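Starch synthase I (Hordeum vulgare, PDB 4HLN) belongs to the plant glycosyltransferases of the GT-B fold, in which two Rossmann-like domains face each other, and carries bound glycan on its C-terminal domain. Local coordinates at residues V359-G364 / S522-C527; N394-N399 / N530-M535; H411-D416 / R603-D608; P441-I446 / V470-L475; D551-F556 / E565-A570. One frame throughout, in Å; residues are numbered along the deposited sequence.

Overall arrangement
Strand 357-360 of the nine-stranded sheet ends in residues 359-364, which open contact 1; residues 394-399 and 411-416, in the long loop between strand 389-391 and helix 419-432, then open contacts 2 and 3. Contact 4 closes at once, a beta-alpha-beta unit of the second sheet nested inside all three open loops. Residues 522-527 close contact 1 across the domains, and helix 529-536 closes contact 2. Contact 5 follows as a short loop at the glycan pocket, nested only within contact 3, which closes at residues 603-608 as helix 594-606 ends. Contacts 1, 2 and 3 cross one another, and contacts 2 and 3 touch through M535 and M605.

Contact 1: residues V359-G364 / S522-C527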
# COMPACT_ATOMS: atom_id res chain seq x y z
N VAL A 359 2.17 -9.73 -4.23
CA VAL A 359 1.88 -8.97 -3.03
C VAL A 359 0.69 -8.06 -3.31
O VAL A 359 0.74 -7.21 -4.20
CB VAL A 359 3.09 -8.13 -2.60
CG1 VAL A 359 2.74 -7.24 -1.42
CG2 VAL A 359 4.27 -9.04 -2.26
N THR A 360 -0.37 -8.22 -2.54
CA THR A 360 -1.62 -7.58 -2.93
C THR A 360 -2.36 -6.94 -1.77
O THR A 360 -2.41 -7.49 -0.68
CB THR A 360 -2.53 -8.60 -3.64
OG1 THR A 360 -3.87 -8.10 -3.66
CG2 THR A 360 -2.49 -9.92 -2.91
N VAL A 361 -2.94 -5.77 -2.03
CA VAL A 361 -3.79 -5.09 -1.06
C VAL A 361 -4.94 -5.98 -0.55
O VAL A 361 -5.36 -5.87 0.60
CB VAL A 361 -4.40 -3.84 -1.69
CG1 VAL A 361 -5.10 -4.21 -2.99
CG2 VAL A 361 -5.36 -3.16 -0.71
N SER A 362 -5.41 -6.87 -1.41
CA SER A 362 -6.61 -7.64 -1.15
C SER A 362 -6.39 -8.74 -0.12
O SER A 362 -7.35 -9.35 0.35
CB SER A 362 -7.13 -8.24 -2.47
OG SER A 362 -6.27 -9.27 -2.93
N GLN A 363 -5.13 -8.98 0.22
CA GLN A 363 -4.78 -10.00 1.20
C GLN A 363 -5.45 -9.87 2.57
O GLN A 363 -5.96 -10.86 3.12
CB GLN A 363 -3.28 -10.10 1.37
CG GLN A 363 -2.73 -11.35 0.74
CD GLN A 363 -3.38 -12.60 1.29
OE1 GLN A 363 -3.29 -12.89 2.48
NE2 GLN A 363 -4.07 -13.34 0.42
N GLY A 364 -5.45 -8.67 3.14
CA GLY A 364 -6.14 -8.48 4.41
C GLY A 364 -7.62 -8.17 4.34
O GLY A 364 -8.16 -7.50 5.22
N SER A 522 -11.40 2.07 6.85
CA SER A 522 -11.00 2.18 5.45
C SER A 522 -11.52 1.01 4.64
O SER A 522 -11.55 -0.12 5.12
CB SER A 522 -9.48 2.23 5.34
OG SER A 522 -8.95 3.45 5.81
N ARG A 523 -11.90 1.30 3.39
CA ARG A 523 -12.54 0.33 2.50
C ARG A 523 -11.58 -0.64 1.83
O ARG A 523 -11.93 -1.79 1.57
CB ARG A 523 -13.29 1.05 1.39
CG ARG A 523 -14.22 2.08 1.89
CD ARG A 523 -15.09 2.59 0.78
NE ARG A 523 -16.25 3.24 1.38
CZ ARG A 523 -17.36 2.59 1.70
NH1 ARG A 523 -17.45 1.29 1.43
NH2 ARG A 523 -18.36 3.24 2.26
N PHE A 524 -10.39 -0.16 1.51
CA PHE A 524 -9.45 -0.94 0.72
C PHE A 524 -8.11 -0.22 0.75
O PHE A 524 -7.71 0.42 -0.22
CB PHE A 524 -9.99 -1.05 -0.71
CG PHE A 524 -9.62 -2.33 -1.39
CD1 PHE A 524 -9.06 -2.31 -2.67
CD2 PHE A 524 -9.81 -3.55 -0.76
CE1 PHE A 524 -8.71 -3.48 -3.30
CE2 PHE A 524 -9.46 -4.72 -1.39
CZ PHE A 524 -8.91 -4.69 -2.66
N GLU A 525 -7.41 -0.32 1.87
CA GLU A 525 -6.24 0.52 2.10
C GLU A 525 -4.92 -0.19 1.84
O GLU A 525 -4.54 -1.09 2.58
CB GLU A 525 -6.25 1.11 3.52
CG GLU A 525 -5.17 2.14 3.75
CD GLU A 525 -5.35 3.41 2.92
OE1 GLU A 525 -4.48 3.71 2.07
OE2 GLU A 525 -6.37 4.11 3.15
N PRO A 526 -4.21 0.23 0.78
CA PRO A 526 -2.90 -0.33 0.44
C PRO A 526 -1.82 0.30 1.31
O PRO A 526 -0.74 -0.26 1.48
CB PRO A 526 -2.73 0.09 -1.02
CG PRO A 526 -3.40 1.41 -1.09
CD PRO A 526 -4.56 1.35 -0.10
N CYS A 527 -2.13 1.46 1.88
CA CYS A 527 -1.18 2.18 2.69
C CYS A 527 -1.78 2.50 4.05
O CYS A 527 -2.07 3.67 4.37
CB CYS A 527 -0.75 3.47 1.97
SG CYS A 527 0.50 4.43 2.85
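E525 OE2 is gripped twice, by a salt bridge from K453 and a hydrogen bond from Q452, and this anchors the loop that the V361 side chain presses against. The contact illustrates how the two Rossmann-like domains of a GT-B protein meet: residues 359-364 leave strand 357-360 of the first sheet, while residues 522-527 follow strand 517-520 of the second. The carboxylate's other oxygen, E525 OE1, turns its anti lone pair to C527 N at 3.3 Å, and C527 is tied to C147 by a disulfide. Across the interface the meeting is apolar. A chi1 of 53° sets V361 CG1 between the backbone N and the carbonyl carbon and leaves CG2 anti to the N; V361 CG1 lies 3.7 Å from F524 CE1, V361 CG2 3.9 Å from P526 N. S362 CB approaches F524 CZ at 4.0 Å. The phenyl ring also receives a CH-pi contact, V361 CG2 standing 4.1 Å from the centroid of F524, only 5° off the ring normal.

Contact 2: residues N394-N399 / N530-M535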
# COMPACT_ATOMS: atom_id res chain seq x y z
N ASN A 394 4.10 -2.35 5.13
CA ASN A 394 4.66 -1.00 5.17
C ASN A 394 5.45 -0.72 6.46
O ASN A 394 5.45 -1.52 7.40
CB ASN A 394 3.55 0.05 4.97
CG ASN A 394 2.82 -0.09 3.61
OD1 ASN A 394 1.60 -0.27 3.56
ND2 ASN A 394 3.57 0.02 2.51
N GLY A 395 6.16 0.41 6.48
CA GLY A 395 6.87 0.84 7.67
C GLY A 395 6.54 2.28 8.01
O GLY A 395 5.84 2.97 7.25
N ILE A 396 7.04 2.75 9.15
CA ILE A 396 6.85 4.14 9.54
C ILE A 396 8.18 4.68 10.00
O ILE A 396 9.04 3.91 10.42
CB ILE A 396 5.84 4.30 10.72
CG1 ILE A 396 6.47 3.83 12.03
CG2 ILE A 396 4.53 3.57 10.43
CD1 ILE A 396 5.50 3.69 13.19
N ASP A 397 8.34 6.00 9.93
CA ASP A 397 9.50 6.70 10.48
C ASP A 397 9.41 6.80 12.01
O ASP A 397 8.56 7.52 12.53
CB ASP A 397 9.61 8.09 9.88
CG ASP A 397 10.88 8.81 10.30
OD1 ASP A 397 11.52 8.37 11.29
OD2 ASP A 397 11.23 9.82 9.64
N ILE A 398 10.29 6.10 12.72
CA ILE A 398 10.19 6.06 14.17
C ILE A 398 10.93 7.22 14.81
O ILE A 398 10.98 7.35 16.04
CB ILE A 398 10.68 4.72 14.73
CG1 ILE A 398 12.13 4.49 14.32
CG2 ILE A 398 9.78 3.57 14.26
CD1 ILE A 398 12.75 3.23 14.91
N ASN A 399 11.51 8.08 13.98
CA ASN A 399 12.06 9.32 14.50
C ASN A 399 10.94 10.32 14.71
O ASN A 399 10.94 11.09 15.67
CB ASN A 399 13.12 9.88 13.56
CG ASN A 399 14.24 8.89 13.29
OD1 ASN A 399 14.62 8.66 12.14
ND2 ASN A 399 14.77 8.29 14.36
N ASN A 530 -2.11 4.28 9.78
CA ASN A 530 -2.70 4.64 11.06
C ASN A 530 -2.64 3.50 12.09
O ASN A 530 -2.36 3.76 13.26
CB ASN A 530 -4.10 5.26 10.90
CG ASN A 530 -4.04 6.70 10.42
OD1 ASN A 530 -3.05 7.13 9.82
ND2 ASN A 530 -5.10 7.47 10.68
N GLN A 531 -2.88 2.26 11.65
CA GLN A 531 -2.61 1.06 12.47
C GLN A 531 -1.28 1.12 13.19
O GLN A 531 -1.19 0.96 14.41
CB GLN A 531 -2.52 -0.19 11.59
CG GLN A 531 -3.78 -0.63 10.96
CD GLN A 531 -3.95 -0.07 9.58
OE1 GLN A 531 -3.99 1.15 9.38
NE2 GLN A 531 -4.07 -0.97 8.61
N LEU A 532 -0.23 1.32 12.40
CA LEU A 532 1.14 1.25 12.88
C LEU A 532 1.41 2.33 13.92
O LEU A 532 1.97 2.06 14.98
CB LEU A 532 2.12 1.34 11.71
CG LEU A 532 1.72 0.50 10.49
CD1 LEU A 532 2.86 0.40 9.49
CD2 LEU A 532 1.29 -0.90 10.93
N TYR A 533 0.99 3.56 13.60
CA TYR A 533 1.12 4.66 14.55
C TYR A 533 0.38 4.34 15.84
O TYR A 533 0.92 4.51 16.95
CB TYR A 533 0.56 5.94 13.96
CG TYR A 533 1.22 6.40 12.68
CD1 TYR A 533 2.59 6.26 12.50
CD2 TYR A 533 0.48 6.98 11.67
CE1 TYR A 533 3.20 6.69 11.33
CE2 TYR A 533 1.07 7.42 10.50
CZ TYR A 533 2.43 7.27 10.34
OH TYR A 533 3.01 7.71 9.17
N ALA A 534 -0.86 3.88 15.71
CA ALA A 534 -1.65 3.51 16.87
C ALA A 534 -0.87 2.52 17.72
O ALA A 534 -0.61 2.77 18.90
CB ALA A 534 -2.98 2.92 16.45
N MET A 535 -0.49 1.41 17.11
CA MET A 535 0.24 0.35 17.79
C MET A 535 1.54 0.88 18.38
O MET A 535 1.87 0.60 19.53
CB MET A 535 0.50 -0.81 16.83
CG MET A 535 -0.69 -1.78 16.68
SD MET A 535 -0.55 -2.96 15.32
CE MET A 535 0.67 -4.10 15.95
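Apolar packing comes first, and it centres on one methyl: I396 CG2 sits 3.5 Å from L532 CB and equally 3.5 Å from Y533 CE1. A single branch thus fits between two consecutive side chains on one turn of helix 529-536. The first torsion of I396, 73°, explains the division of labour, since it sets CG2 beside the backbone N to reach both neighbours and sends the longer branch along the tyrosine, where I396 CD1 comes 3.9 Å from Y533 CD1. I396 and Y533 lie antiparallel. The leucine continues the packing along the loop: L532 CD1 lies 3.7 Å from I396 CG2 and 3.8 Å from the backbone oxygen N394 O.

Polar interactions lie within the segments or lead elsewhere. D397 OD1 accepts from N399 N at 2.7 Å, an Asx turn in which the donor stands 33° out of the carboxylate plane on the anti side. The backbone of I396 is hydrogen-bonded to H609, and the ring of Y533 stacks with that of W401, so each of these two residues has a second hold. In this example the contact between the two segments is apolar, and the Asx turn shapes the loop after strand 389-391; burial of I396 CG2 between L532 and Y533 is complemented by the I396-H609 backbone bond, a directional tie to the C-terminal domain.

Contact 3: residues H411-D416 / R603-D608; sequences HHYSVD and RGMTKD
Three torsions lead M605 to Y413 and V415: chi1 at -48° puts CG beside the backbone N, chi2 is extended, and a bend at chi3 of 63° turns the terminal methyl onto the facing loop. The setting is the last turn of helix 594-606 in the C-terminal domain, packed against the long loop that runs from strand 389-391 to helix 419-432. M605 uses its length in two places. Near its root, M605 CB meets V415 CG2 at 3.7 Å; V415 and M605 lie antiparallel, with M605 SD 4.1 Å from V415 CG2. At its far end the methyl reaches the tyrosine at the ring's edge, near the ring plane, M605 CE lying 3.9 Å from Y413 CE1; the methionine chain is roughly perpendicular to the tyrosine.

Y413 is held at its polar end elsewhere, because its OH hydrogen-bonds Y537 O, with a weak bond to K421 besides. This helps to hold the ring whose edge the methionine meets. The loop is shaped by S414 OG, which takes a hydrogen bond from D417 N and a weak one from D416 N. T606 finishes the contact on the exposed side. Its hydroxyl is turned back to K602 O within the helix, leaving the methyl branch to cross the valine, T606 CG2 standing 3.8 Å from V415 CG2.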
# COMPACT_ATOMS: atom_id res chain seq x y z
N HIS A 411 3.71 14.93 27.29
CA HIS A 411 4.41 13.98 28.15
C HIS A 411 4.90 12.77 27.38
O HIS A 411 4.32 12.40 26.36
CB HIS A 411 3.53 13.51 29.29
CG HIS A 411 3.07 14.63 30.17
ND1 HIS A 411 3.90 15.24 31.08
CD2 HIS A 411 1.87 15.25 30.27
CE1 HIS A 411 3.23 16.19 31.71
NE2 HIS A 411 2.00 16.21 31.24
N HIS A 412 5.96 12.15 27.86
CA HIS A 412 6.53 11.01 27.15
C HIS A 412 6.33 9.73 27.93
O HIS A 412 6.19 9.73 29.15
CB HIS A 412 8.00 11.25 26.83
CG HIS A 412 8.23 12.41 25.90
ND1 HIS A 412 9.31 13.26 26.02
CD2 HIS A 412 7.52 12.85 24.83
CE1 HIS A 412 9.25 14.17 25.07
NE2 HIS A 412 8.18 13.95 24.34
N TYR A 413 6.28 8.63 27.20
CA TYR A 413 6.08 7.33 27.82
C TYR A 413 6.68 6.21 26.97
O TYR A 413 7.08 6.43 25.82
CB TYR A 413 4.59 7.09 28.08
CG TYR A 413 3.71 7.01 26.84
CD1 TYR A 413 3.49 5.80 26.19
CD2 TYR A 413 3.07 8.13 26.35
CE1 TYR A 413 2.67 5.72 25.08
CE2 TYR A 413 2.24 8.07 25.24
CZ TYR A 413 2.05 6.86 24.61
OH TYR A 413 1.23 6.81 23.49
N SER A 414 6.74 5.02 27.53
CA SER A 414 7.33 3.89 26.84
C SER A 414 6.58 2.63 27.25
O SER A 414 5.66 2.69 28.06
CB SER A 414 8.81 3.75 27.21
OG SER A 414 8.97 3.48 28.59
N VAL A 415 6.98 1.50 26.68
CA VAL A 415 6.34 0.24 27.01
C VAL A 415 6.58 -0.09 28.49
O VAL A 415 5.80 -0.79 29.13
CB VAL A 415 6.83 -0.90 26.10
CG1 VAL A 415 7.83 -1.78 26.82
CG2 VAL A 415 5.66 -1.72 25.60
N ASP A 416 7.67 0.45 29.04
CA ASP A 416 8.05 0.16 30.42
C ASP A 416 7.36 1.10 31.40
O ASP A 416 7.17 0.77 32.56
CB ASP A 416 9.56 0.26 30.58
CG ASP A 416 10.32 -0.52 29.51
OD1 ASP A 416 10.45 -1.75 29.66
OD2 ASP A 416 10.77 0.10 28.52
N ARG A 603 1.79 -5.21 23.43
CA ARG A 603 2.05 -6.01 22.24
C ARG A 603 2.21 -5.12 21.02
O ARG A 603 3.13 -5.31 20.22
CB ARG A 603 0.96 -7.06 22.03
CG ARG A 603 1.47 -8.49 22.15
CD ARG A 603 0.72 -9.29 23.19
NE ARG A 603 -0.70 -9.39 22.88
CZ ARG A 603 -1.66 -9.38 23.80
NH1 ARG A 603 -2.94 -9.47 23.43
NH2 ARG A 603 -1.35 -9.26 25.08
N GLY A 604 1.34 -4.12 20.89
CA GLY A 604 1.42 -3.18 19.78
C GLY A 604 2.73 -2.42 19.78
O GLY A 604 3.39 -2.27 18.74
N MET A 605 3.12 -1.94 20.95
CA MET A 605 4.28 -1.07 21.07
C MET A 605 5.60 -1.80 20.88
O MET A 605 6.58 -1.22 20.39
CB MET A 605 4.26 -0.37 22.42
CG MET A 605 2.90 0.24 22.73
SD MET A 605 2.81 0.92 24.39
CE MET A 605 4.06 2.19 24.25
N THR A 606 5.63 -3.08 21.25
CA THR A 606 6.86 -3.85 21.11
C THR A 606 7.07 -4.36 19.68
O THR A 606 8.20 -4.66 19.32
CB THR A 606 6.96 -5.01 22.12
OG1 THR A 606 5.73 -5.73 22.15
CG2 THR A 606 7.25 -4.48 23.52
N LYS A 607 6.01 -4.43 18.87
CA LYS A 607 6.12 -4.79 17.45
C LYS A 607 7.07 -3.87 16.69
O LYS A 607 7.17 -2.67 16.98
CB LYS A 607 4.75 -4.80 16.74
CG LYS A 607 3.98 -6.12 16.84
CD LYS A 607 3.47 -6.63 15.46
CE LYS A 607 4.62 -6.87 14.45
NZ LYS A 607 5.67 -7.89 14.85
N ASP A 608 7.78 -4.43 15.71
CA ASP A 608 8.67 -3.65 14.85
C ASP A 608 7.88 -3.14 13.65
O ASP A 608 7.38 -3.93 12.85
CB ASP A 608 9.86 -4.49 14.39
CG ASP A 608 10.90 -3.67 13.62
OD1 ASP A 608 12.02 -4.18 13.41
OD2 ASP A 608 10.61 -2.53 13.22

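Contact 4: residues P441-I446 / V470-L475; sequences PLIGFI and VQFVML
A beta-alpha-beta crossover of the Rossmann-like C-terminal domain brings these segments side by side: strand 442-446, helix 455-466 and strand 471-476, with the two strands neighbours in the six-stranded parallel sheet. Their axes pass 4.7 Å apart at 18°. As parallel pairing requires, one residue bonds to two partners that flank its opposite number. I443 N donates to Q471 O at 2.9 Å and I443 O accepts from V473 N at 2.8 Å; F445 repeats the pattern with V473 O and L475 N, and P441 O begins the series by accepting from Q471 N. Between these bonds, the CA-H of G444 points at V473 O, 3.2 Å from CA to O. L442 and G444 turn their backbone bonds the other way, to the next strand, 517-520.

Above the sheet on the helix 455-466 side, I443 CG2 packs 3.6 Å from F472 CD1. F445, its CG anti to the backbone N at chi1 164°, presents CD1 to M474 CE at 3.6 Å, while M474 SD lies in plane at the edge of the F472 ring. The opposite face carries L442 against V473, L442 CD1 being 4.0 Å from V473 CG1, and I446 beside L475 under helix 505-514. The backbone polar groups along this seam are therefore largely satisfied within the sheet; both faces are mainly apolar, and the buried amide of Q471 is satisfied by Q429 and P435.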
# COMPACT_ATOMS: atom_id res chain seq x y z
N PRO A 441 -13.78 5.86 27.81
CA PRO A 441 -13.07 5.47 26.59
C PRO A 441 -13.00 6.63 25.60
O PRO A 441 -14.04 7.19 25.23
CB PRO A 441 -13.96 4.37 26.00
CG PRO A 441 -14.83 3.93 27.13
CD PRO A 441 -15.05 5.15 27.95
N LEU A 442 -11.79 6.99 25.18
CA LEU A 442 -11.61 8.06 24.23
C LEU A 442 -11.17 7.49 22.88
O LEU A 442 -10.19 6.76 22.79
CB LEU A 442 -10.59 9.07 24.75
CG LEU A 442 -10.16 10.18 23.79
CD1 LEU A 442 -11.35 10.85 23.11
CD2 LEU A 442 -9.32 11.21 24.52
N ILE A 443 -11.92 7.84 21.84
CA ILE A 443 -11.74 7.24 20.54
C ILE A 443 -11.42 8.27 19.48
O ILE A 443 -12.04 9.34 19.44
CB ILE A 443 -13.01 6.52 20.11
CG1 ILE A 443 -13.28 5.36 21.06
CG2 ILE A 443 -12.88 6.01 18.69
CD1 ILE A 443 -14.69 4.86 21.00
N GLY A 444 -10.46 7.94 18.62
CA GLY A 444 -9.99 8.85 17.59
C GLY A 444 -10.20 8.33 16.18
O GLY A 444 -10.11 7.12 15.91
N PHE A 445 -10.52 9.26 15.28
CA PHE A 445 -10.40 9.01 13.86
C PHE A 445 -9.51 10.11 13.28
O PHE A 445 -9.59 11.26 13.70
CB PHE A 445 -11.76 9.03 13.16
CG PHE A 445 -11.65 9.17 11.67
CD1 PHE A 445 -11.50 10.43 11.08
CD2 PHE A 445 -11.65 8.05 10.85
CE1 PHE A 445 -11.38 10.56 9.71
CE2 PHE A 445 -11.53 8.18 9.48
CZ PHE A 445 -11.40 9.43 8.91
N ILE A 446 -8.67 9.76 12.32
CA ILE A 446 -7.79 10.75 11.70
C ILE A 446 -7.61 10.51 10.21
O ILE A 446 -7.24 9.41 9.79
CB ILE A 446 -6.39 10.73 12.34
CG1 ILE A 446 -6.47 10.96 13.85
CG2 ILE A 446 -5.50 11.77 11.67
CD1 ILE A 446 -5.07 11.09 14.52
N VAL A 470 -18.85 7.41 26.16
CA VAL A 470 -17.57 7.47 25.47
C VAL A 470 -17.35 8.87 24.94
O VAL A 470 -18.30 9.66 24.81
CB VAL A 470 -17.51 6.51 24.25
CG1 VAL A 470 -17.75 5.09 24.68
CG2 VAL A 470 -18.51 6.93 23.18
N GLN A 471 -16.10 9.18 24.65
CA GLN A 471 -15.76 10.40 23.94
C GLN A 471 -15.17 10.03 22.58
O GLN A 471 -14.54 8.99 22.41
CB GLN A 471 -14.80 11.25 24.77
CG GLN A 471 -15.11 11.24 26.25
CD GLN A 471 -14.20 12.16 27.03
OE1 GLN A 471 -13.00 12.25 26.76
NE2 GLN A 471 -14.77 12.87 28.00
N PHE A 472 -15.38 10.89 21.59
CA PHE A 472 -14.98 10.58 20.24
C PHE A 472 -14.49 11.84 19.55
O PHE A 472 -15.23 12.79 19.38
CB PHE A 472 -16.14 9.99 19.46
CG PHE A 472 -15.80 9.68 18.04
CD1 PHE A 472 -15.41 8.40 17.67
CD2 PHE A 472 -15.83 10.67 17.07
CE1 PHE A 472 -15.07 8.11 16.36
CE2 PHE A 472 -15.49 10.38 15.76
CZ PHE A 472 -15.11 9.10 15.41
N VAL A 473 -13.23 11.84 19.16
CA VAL A 473 -12.71 12.98 18.44
C VAL A 473 -12.25 12.53 17.07
O VAL A 473 -11.55 11.52 16.93
CB VAL A 473 -11.53 13.65 19.18
CG1 VAL A 473 -10.48 12.60 19.59
CG2 VAL A 473 -10.91 14.73 18.30
N MET A 474 -12.65 13.26 16.05
CA MET A 474 -12.10 12.99 14.75
C MET A 474 -11.48 14.26 14.21
O MET A 474 -11.99 15.35 14.43
CB MET A 474 -13.14 12.38 13.80
CG MET A 474 -14.28 13.29 13.44
SD MET A 474 -15.61 12.39 12.60
CE MET A 474 -14.80 11.86 11.09
N LEU A 475 -10.33 14.11 13.57
CA LEU A 475 -9.62 15.21 12.97
C LEU A 475 -9.48 14.89 11.50
O LEU A 475 -9.04 13.79 11.13
CB LEU A 475 -8.23 15.35 13.60
CG LEU A 475 -7.13 15.93 12.69
CD1 LEU A 475 -7.24 17.43 12.62
CD2 LEU A 475 -5.75 15.54 13.17

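Contact 5: residues D551-F556 / E565-A570. With GLC (alpha-D-glucopyranose), chain B; GLC (alpha-D-glucopyranose), chain C.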
# COMPACT_ATOMS: atom_id res chain seq x y z
N ASP A 551 -1.97 -10.99 9.46
CA ASP A 551 -2.52 -9.68 9.15
C ASP A 551 -1.86 -8.55 9.96
O ASP A 551 -1.29 -8.78 11.04
CB ASP A 551 -4.05 -9.68 9.28
CG ASP A 551 -4.74 -10.48 8.16
OD1 ASP A 551 -4.24 -10.46 7.01
OD2 ASP A 551 -5.77 -11.14 8.44
N THR A 552 -1.92 -7.34 9.41
CA THR A 552 -1.25 -6.18 10.02
C THR A 552 -1.80 -5.86 11.42
O THR A 552 -1.05 -5.46 12.31
CB THR A 552 -1.29 -4.95 9.09
OG1 THR A 552 -1.92 -3.85 9.76
CG2 THR A 552 -2.04 -5.27 7.81
N VAL A 553 -3.11 -6.03 11.59
CA VAL A 553 -3.72 -6.06 12.92
C VAL A 553 -4.31 -7.44 13.20
O VAL A 553 -5.29 -7.85 12.57
CB VAL A 553 -4.83 -5.00 13.09
CG1 VAL A 553 -5.58 -5.20 14.40
CG2 VAL A 553 -4.25 -3.60 13.00
N GLU A 554 -3.70 -8.16 14.14
CA GLU A 554 -4.19 -9.47 14.56
C GLU A 554 -5.30 -9.30 15.60
O GLU A 554 -5.08 -8.71 16.67
CB GLU A 554 -3.02 -10.29 15.11
CG GLU A 554 -3.37 -11.72 15.49
CD GLU A 554 -2.22 -12.41 16.22
OE1 GLU A 554 -2.48 -13.39 16.95
OE2 GLU A 554 -1.05 -11.98 16.05
N THR A 555 -6.50 -9.78 15.30
CA THR A 555 -7.63 -9.60 16.21
C THR A 555 -7.36 -10.21 17.58
O THR A 555 -6.73 -11.26 17.70
CB THR A 555 -8.94 -10.15 15.64
OG1 THR A 555 -9.26 -9.48 14.42
CG2 THR A 555 -10.08 -9.94 16.63
N PHE A 556 -7.86 -9.55 18.63
CA PHE A 556 -7.66 -9.99 20.00
C PHE A 556 -8.27 -11.35 20.29
O PHE A 556 -9.42 -11.61 19.94
CB PHE A 556 -8.26 -8.99 20.97
CG PHE A 556 -8.02 -9.33 22.41
CD1 PHE A 556 -9.06 -9.31 23.32
CD2 PHE A 556 -6.75 -9.68 22.85
CE1 PHE A 556 -8.83 -9.62 24.66
CE2 PHE A 556 -6.52 -10.00 24.18
CZ PHE A 556 -7.56 -9.97 25.09
N GLU A 565 -3.43 -13.16 22.92
CA GLU A 565 -2.75 -12.81 21.67
C GLU A 565 -3.51 -11.71 20.95
O GLU A 565 -4.69 -11.47 21.22
CB GLU A 565 -2.64 -14.03 20.76
CG GLU A 565 -1.97 -15.23 21.40
CD GLU A 565 -2.03 -16.47 20.52
OE1 GLU A 565 -2.16 -16.31 19.29
OE2 GLU A 565 -1.96 -17.60 21.07
N GLY A 566 -2.85 -11.05 20.01
CA GLY A 566 -3.50 -10.02 19.22
C GLY A 566 -3.08 -8.62 19.58
O GLY A 566 -2.33 -8.42 20.54
N THR A 567 -3.56 -7.64 18.83
CA THR A 567 -3.08 -6.27 18.94
C THR A 567 -4.19 -5.24 18.85
O THR A 567 -3.97 -4.06 19.11
CB THR A 567 -2.05 -5.94 17.85
OG1 THR A 567 -2.51 -6.46 16.59
CG2 THR A 567 -0.71 -6.55 18.19
N GLY A 568 -5.38 -5.69 18.47
CA GLY A 568 -6.53 -4.81 18.36
C GLY A 568 -7.71 -5.58 17.82
O GLY A 568 -7.78 -6.79 17.97
N TRP A 569 -8.65 -4.90 17.18
CA TRP A 569 -9.75 -5.61 16.54
C TRP A 569 -9.89 -5.28 15.07
O TRP A 569 -10.03 -4.12 14.70
CB TRP A 569 -11.07 -5.31 17.24
CG TRP A 569 -11.20 -6.01 18.54
CD1 TRP A 569 -11.79 -7.21 18.76
CD2 TRP A 569 -10.72 -5.55 19.81
NE1 TRP A 569 -11.71 -7.53 20.10
CE2 TRP A 569 -11.06 -6.53 20.76
CE3 TRP A 569 -10.04 -4.41 20.23
CZ2 TRP A 569 -10.74 -6.40 22.11
CZ3 TRP A 569 -9.72 -4.28 21.57
CH2 TRP A 569 -10.07 -5.27 22.49
N ALA A 570 -9.84 -6.30 14.23
CA ALA A 570 -10.19 -6.15 12.83
C ALA A 570 -11.57 -6.75 12.62
O ALA A 570 -11.84 -7.87 13.06
CB ALA A 570 -9.16 -6.84 11.93
C1 GLC B . -12.17 -13.95 19.00
C2 GLC B . -12.14 -14.93 20.15
C3 GLC B . -12.90 -14.40 21.37
C4 GLC B . -12.74 -12.90 21.70
C5 GLC B . -12.75 -12.13 20.38
C6 GLC B . -12.36 -10.66 20.52
O2 GLC B . -12.72 -16.14 19.70
O3 GLC B . -12.51 -15.16 22.49
O4 GLC B . -13.79 -12.59 22.62
O5 GLC B . -11.80 -12.69 19.50
O6 GLC B . -13.30 -9.88 19.82
C1 GLC C . -13.94 -11.33 23.39
C2 GLC C . -12.74 -10.50 23.91
C3 GLC C . -12.18 -10.80 25.32
C4 GLC C . -13.17 -11.32 26.35
C5 GLC C . -14.31 -12.09 25.68
C6 GLC C . -15.46 -12.25 26.67
O2 GLC C . -11.69 -10.51 22.97
O3 GLC C . -11.66 -9.60 25.86
O4 GLC C . -12.50 -12.11 27.35
O5 GLC C . -14.81 -11.46 24.51
O6 GLC C . -16.40 -11.23 26.46
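One face of the W569 indole is covered by F556 CB, 3.5 Å above the plane and offset toward the rim, while its edge meets alpha-D-glucopyranose B: O6 lies in the ring plane, 2.9 Å from W569 NE1 in a weak hydrogen bond. The F556 ring, turned 72° from the indole, has O3 of alpha-D-glucopyranose C in plane at its edge. The two aromatic side chains point the same way, and F556 CD1 packs 3.6 Å from W569 CZ2; with CG anti to the backbone N (chi1 -177°), the phenyl is carried alongside the tryptophan.

Behind the rings, the backbones are pinned. F556 N donates to G568 O at 2.8 Å, and E554 O takes T567 N, also at 2.8 Å, in the carbonyl plane. T555 OG1 accepts from A570 N at 3.2 Å, which ties the loop to the start of strand 569-571. The carboxylates of E554 and E565 approach to 3.8 Å between their OE1 atoms, which would probably raise the proton affinity of one of them. G566 O is bonded to R603. F556 and W569 are the aromatic part of this contact's share of the glycan pocket of the C-terminal domain, which residues such as T585 and T589 help to complete.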